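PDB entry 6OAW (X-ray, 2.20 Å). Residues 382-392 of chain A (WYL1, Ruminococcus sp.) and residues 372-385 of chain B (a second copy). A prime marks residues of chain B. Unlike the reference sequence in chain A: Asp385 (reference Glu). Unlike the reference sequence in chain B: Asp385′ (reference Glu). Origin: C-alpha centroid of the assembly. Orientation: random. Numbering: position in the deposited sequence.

Chain A 382-392: EGADAYNREVE
Chain B (372-385) SFEEMRTLYVEGAD

At the centre of the contact lies Tyr387, buried and pointing toward chain B, with chi1 -78° (m) and chi2 -81°; one face of its ring is covered by the backbone of Met376′ and Arg377′, and Tyr387 CZ comes within 3.3 Å of Met376′ CB. Met376′, a selenomethionine (chi1 -67°, chi2 -53°, chi3 91°), starts toward chain A and then leads its end away. The Tyr380′ ring (chi1 -87°, chi2 -83°) lies nearly parallel to that of Tyr387, planes at 20°, but slid aside with centroids 5.6 Å apart, so the rings barely overlap; Tyr387 CE2 is 3.9 Å from Tyr380′ CD2. Both tyrosine hydroxyls are hydrogen-bonded elsewhere in the structure, so neither buried hydroxyl is left without a partner. Phe373′ (chi1 179°, t; chi2 76°) leaves its helix sideways and brings its ring in: Phe373′ CE1 is 3.6 Å from Tyr387 CD1, the rings oblique at 48°, while Phe373′ CZ lies 3.3 Å from Tyr387 O, near the phenylalanine ring plane.

These side chains join two helices of two WYL1 copies. The chain A helix is already under way at Glu382; the chain B helix runs through all of 372-385 and extends beyond it both ways. Phi/psi stay near -65/-45, with i to i+4 bonds such as Tyr387 N to Gly383 O at 2.9 Å and Val381′ N to Arg377′ O at 2.8 Å. The axes approach to 7.9 Å with N-to-C directions 138° apart (signed crossing angle -138°), so the helices run roughly opposite ways, Ala384 over Tyr380′ (CA to CA 4.8 Å) and Tyr387 over Arg377′ (CA to CA 5.3 Å). Gly383 CA sits 3.6 Å from Tyr380′ CD1, where a CB would clash with that same atom. The short methyl of Ala384 packs with CB 3.7 Å from Tyr380′ O, 4.1 Å from Val381′ CG2 and 3.9 Å from Ala384′ CB.

Val391 (chi1 171°, t) follows in a type I turn from Arg389 to Glu392, closed by Glu392 N to Arg389 O at 3.1 Å. Val391 CG2 lies at the Phe373′ ring edge, 3.6 Å from Phe373′ CE2, and over one face of the guanidinium, 3.8 Å from Arg377′ CZ.

The polar edge is Asn388 with Arg377′. The arginine is extended (chi1 to chi3 all near -175°, t; chi4 -147°), and Arg377′ NE and NH2 both donate to Asn388 OD1, at 2.8 and 3.1 Å, the acceptor lying near the guanidinium plane. Asn388 (chi1 -78°, m; chi2 -20°) starts sideways but swings its amide inward, placing Asn388 OD1 also 3.5 Å from Val381′ CG2. Together the stretches bury 601 Å².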

# COMPACT_ATOMS: atom_id res chain seq x y z
N GLU A 382 -28.03 -2.20 -19.06
CA GLU A 382 -27.74 -1.42 -20.29
C GLU A 382 -26.63 -2.13 -21.07
O GLU A 382 -26.65 -2.04 -22.31
CB GLU A 382 -27.40 0.04 -19.96
CG GLU A 382 -28.60 0.83 -19.47
CD GLU A 382 -28.33 2.31 -19.23
OE1 GLU A 382 -27.15 2.73 -19.23
OE2 GLU A 382 -29.32 3.06 -19.04
N GLY A 383 -25.72 -2.81 -20.37
CA GLY A 383 -24.63 -3.59 -20.98
C GLY A 383 -25.21 -4.74 -21.77
O GLY A 383 -24.83 -4.88 -22.98
N ALA A 384 -26.13 -5.49 -21.16
CA ALA A 384 -26.81 -6.65 -21.76
C ALA A 384 -27.51 -6.21 -23.04
O ALA A 384 -27.36 -6.88 -24.09
CB ALA A 384 -27.78 -7.27 -20.76
N ASP A 385 -28.21 -5.07 -22.96
CA ASP A 385 -28.97 -4.52 -24.10
C ASP A 385 -27.96 -4.22 -25.22
O ASP A 385 -28.25 -4.55 -26.38
CB ASP A 385 -29.87 -3.35 -23.67
CG ASP A 385 -31.14 -3.71 -22.89
OD1 ASP A 385 -31.54 -4.92 -22.88
OD2 ASP A 385 -31.74 -2.77 -22.27
N ALA A 386 -26.78 -3.66 -24.89
CA ALA A 386 -25.76 -3.29 -25.90
C ALA A 386 -25.24 -4.56 -26.58
O ALA A 386 -25.24 -4.61 -27.83
CB ALA A 386 -24.65 -2.49 -25.27
N TYR A 387 -24.87 -5.58 -25.81
CA TYR A 387 -24.33 -6.85 -26.38
C TYR A 387 -25.41 -7.59 -27.18
O TYR A 387 -25.11 -8.03 -28.28
CB TYR A 387 -23.69 -7.71 -25.28
CG TYR A 387 -22.33 -7.22 -24.89
CD1 TYR A 387 -21.22 -7.56 -25.65
CD2 TYR A 387 -22.15 -6.41 -23.78
CE1 TYR A 387 -19.97 -7.06 -25.36
CE2 TYR A 387 -20.88 -5.93 -23.45
CZ TYR A 387 -19.79 -6.29 -24.22
OH TYR A 387 -18.56 -5.84 -23.91
N ASN A 388 -26.65 -7.67 -26.67
CA ASN A 388 -27.79 -8.32 -27.38
C ASN A 388 -28.04 -7.59 -28.69
O ASN A 388 -28.26 -8.28 -29.69
CB ASN A 388 -29.08 -8.39 -26.55
CG ASN A 388 -29.04 -9.50 -25.52
OD1 ASN A 388 -28.25 -10.44 -25.65
ND2 ASN A 388 -29.87 -9.39 -24.49
N ARG A 389 -28.02 -6.26 -28.70
CA ARG A 389 -28.30 -5.46 -29.93
C ARG A 389 -27.36 -5.94 -31.05
O ARG A 389 -27.83 -6.02 -32.20
CB ARG A 389 -28.17 -3.98 -29.62
CG ARG A 389 -28.56 -3.01 -30.73
CD ARG A 389 -28.33 -1.57 -30.25
NE ARG A 389 -29.26 -1.20 -29.16
CZ ARG A 389 -28.96 -0.90 -27.89
NH1 ARG A 389 -27.72 -0.90 -27.44
NH2 ARG A 389 -29.95 -0.60 -27.05
N GLU A 390 -26.09 -6.26 -30.75
CA GLU A 390 -25.09 -6.62 -31.80
C GLU A 390 -25.38 -8.00 -32.42
O GLU A 390 -24.80 -8.30 -33.47
CB GLU A 390 -23.66 -6.53 -31.26
CG GLU A 390 -23.24 -5.08 -31.01
CD GLU A 390 -23.54 -4.11 -32.14
OE1 GLU A 390 -23.05 -4.33 -33.27
OE2 GLU A 390 -24.29 -3.15 -31.89
N VAL A 391 -26.21 -8.82 -31.78
CA VAL A 391 -26.63 -10.16 -32.30
C VAL A 391 -27.84 -9.99 -33.26
O VAL A 391 -28.06 -10.86 -34.06
CB VAL A 391 -26.91 -11.12 -31.13
CG1 VAL A 391 -27.56 -12.42 -31.59
CG2 VAL A 391 -25.63 -11.39 -30.34
N GLU A 392 -28.57 -8.87 -33.22
CA GLU A 392 -29.70 -8.58 -34.14
C GLU A 392 -29.17 -8.23 -35.54
O GLU A 392 -28.24 -7.45 -35.62
CB GLU A 392 -30.60 -7.47 -33.59
CG GLU A 392 -31.16 -7.86 -32.23
CD GLU A 392 -31.78 -6.75 -31.40
OE1 GLU A 392 -32.00 -5.64 -31.95
OE2 GLU A 392 -32.02 -6.99 -30.19
N SER B 372 -14.41 -13.03 -27.00
CA SER B 372 -14.57 -11.86 -26.10
C SER B 372 -16.02 -11.37 -26.19
O SER B 372 -16.67 -11.20 -25.17
CB SER B 372 -13.58 -10.80 -26.47
OG SER B 372 -12.25 -11.31 -26.37
N PHE B 373 -16.56 -11.23 -27.39
CA PHE B 373 -17.97 -10.84 -27.56
C PHE B 373 -18.89 -11.80 -26.78
O PHE B 373 -19.73 -11.32 -26.01
CB PHE B 373 -18.38 -10.81 -29.02
CG PHE B 373 -19.83 -10.44 -29.15
CD1 PHE B 373 -20.20 -9.12 -28.98
CD2 PHE B 373 -20.79 -11.39 -29.44
CE1 PHE B 373 -21.52 -8.75 -29.08
CE2 PHE B 373 -22.11 -11.01 -29.52
CZ PHE B 373 -22.48 -9.70 -29.33
N GLU B 374 -18.69 -13.10 -26.95
CA GLU B 374 -19.58 -14.15 -26.40
C GLU B 374 -19.45 -14.20 -24.86
O GLU B 374 -20.49 -14.33 -24.18
CB GLU B 374 -19.28 -15.49 -27.06
CG GLU B 374 -19.61 -15.53 -28.56
CD GLU B 374 -18.99 -16.68 -29.33
OE1 GLU B 374 -18.93 -16.60 -30.58
OE2 GLU B 374 -18.64 -17.69 -28.67
N GLU B 375 -18.24 -14.05 -24.31
CA GLU B 375 -18.02 -14.01 -22.84
C GLU B 375 -18.68 -12.76 -22.26
O GLU B 375 -19.34 -12.88 -21.24
CB GLU B 375 -16.55 -14.01 -22.43
CG GLU B 375 -15.91 -15.38 -22.52
CD GLU B 375 -14.41 -15.33 -22.31
OE1 GLU B 375 -13.67 -15.83 -23.22
OE2 GLU B 375 -14.00 -14.73 -21.26
N MSE B 376 -18.48 -11.60 -22.88
CA MSE B 376 -19.07 -10.34 -22.37
C MSE B 376 -20.59 -10.45 -22.43
O MSE B 376 -21.22 -10.09 -21.43
CB MSE B 376 -18.60 -9.13 -23.17
CG MSE B 376 -17.11 -8.82 -23.00
SE MSE B 376 -16.52 -8.63 -21.11
CE MSE B 376 -15.98 -10.46 -20.59
N ARG B 377 -21.16 -10.98 -23.54
CA ARG B 377 -22.62 -11.10 -23.68
C ARG B 377 -23.17 -11.97 -22.53
O ARG B 377 -24.17 -11.57 -21.92
CB ARG B 377 -23.05 -11.65 -25.04
CG ARG B 377 -24.57 -11.65 -25.21
CD ARG B 377 -24.94 -12.32 -26.50
NE ARG B 377 -26.37 -12.21 -26.74
CZ ARG B 377 -27.10 -13.14 -27.35
NH1 ARG B 377 -26.52 -14.24 -27.81
NH2 ARG B 377 -28.40 -12.97 -27.51
N THR B 378 -22.55 -13.12 -22.28
CA THR B 378 -22.91 -14.05 -21.18
C THR B 378 -22.80 -13.32 -19.83
O THR B 378 -23.79 -13.32 -19.07
CB THR B 378 -21.99 -15.28 -21.22
OG1 THR B 378 -22.32 -15.93 -22.44
CG2 THR B 378 -22.18 -16.23 -20.05
N LEU B 379 -21.65 -12.69 -19.54
CA LEU B 379 -21.45 -11.98 -18.24
C LEU B 379 -22.60 -10.99 -18.03
O LEU B 379 -23.23 -11.01 -16.95
CB LEU B 379 -20.10 -11.27 -18.24
CG LEU B 379 -19.83 -10.33 -17.05
CD1 LEU B 379 -19.74 -11.12 -15.73
CD2 LEU B 379 -18.53 -9.55 -17.31
N TYR B 380 -22.88 -10.17 -19.04
CA TYR B 380 -23.85 -9.06 -18.93
C TYR B 380 -25.27 -9.62 -18.90
O TYR B 380 -26.04 -9.12 -18.07
CB TYR B 380 -23.63 -8.01 -20.02
CG TYR B 380 -22.62 -7.01 -19.56
CD1 TYR B 380 -23.00 -5.95 -18.75
CD2 TYR B 380 -21.28 -7.21 -19.78
CE1 TYR B 380 -22.07 -5.09 -18.21
CE2 TYR B 380 -20.33 -6.36 -19.23
CZ TYR B 380 -20.73 -5.28 -18.45
OH TYR B 380 -19.82 -4.41 -17.92
N VAL B 381 -25.62 -10.60 -19.75
CA VAL B 381 -27.04 -11.05 -19.81
C VAL B 381 -27.33 -11.75 -18.48
O VAL B 381 -28.37 -11.48 -17.91
CB VAL B 381 -27.34 -11.93 -21.04
CG1 VAL B 381 -28.67 -12.68 -20.91
CG2 VAL B 381 -27.34 -11.09 -22.31
N GLU B 382 -26.42 -12.61 -17.98
CA GLU B 382 -26.65 -13.37 -16.73
C GLU B 382 -26.59 -12.41 -15.53
O GLU B 382 -27.36 -12.62 -14.57
CB GLU B 382 -25.69 -14.56 -16.63
CG GLU B 382 -25.96 -15.60 -17.73
CD GLU B 382 -25.19 -16.90 -17.68
OE1 GLU B 382 -24.23 -17.01 -16.87
OE2 GLU B 382 -25.57 -17.83 -18.43
N GLY B 383 -25.72 -11.39 -15.59
CA GLY B 383 -25.58 -10.35 -14.55
C GLY B 383 -26.85 -9.53 -14.42
O GLY B 383 -27.37 -9.40 -13.28
N ALA B 384 -27.37 -9.09 -15.58
CA ALA B 384 -28.62 -8.30 -15.68
C ALA B 384 -29.76 -9.10 -15.03
O ALA B 384 -30.57 -8.54 -14.25
CB ALA B 384 -28.93 -7.98 -17.12
N ASP B 385 -29.83 -10.38 -15.36
CA ASP B 385 -30.93 -11.25 -14.87
C ASP B 385 -30.79 -11.35 -13.34
O ASP B 385 -31.81 -11.32 -12.66
CB ASP B 385 -30.93 -12.56 -15.67
CG ASP B 385 -31.77 -13.63 -15.03
OD1 ASP B 385 -32.99 -13.63 -15.26
OD2 ASP B 385 -31.19 -14.41 -14.25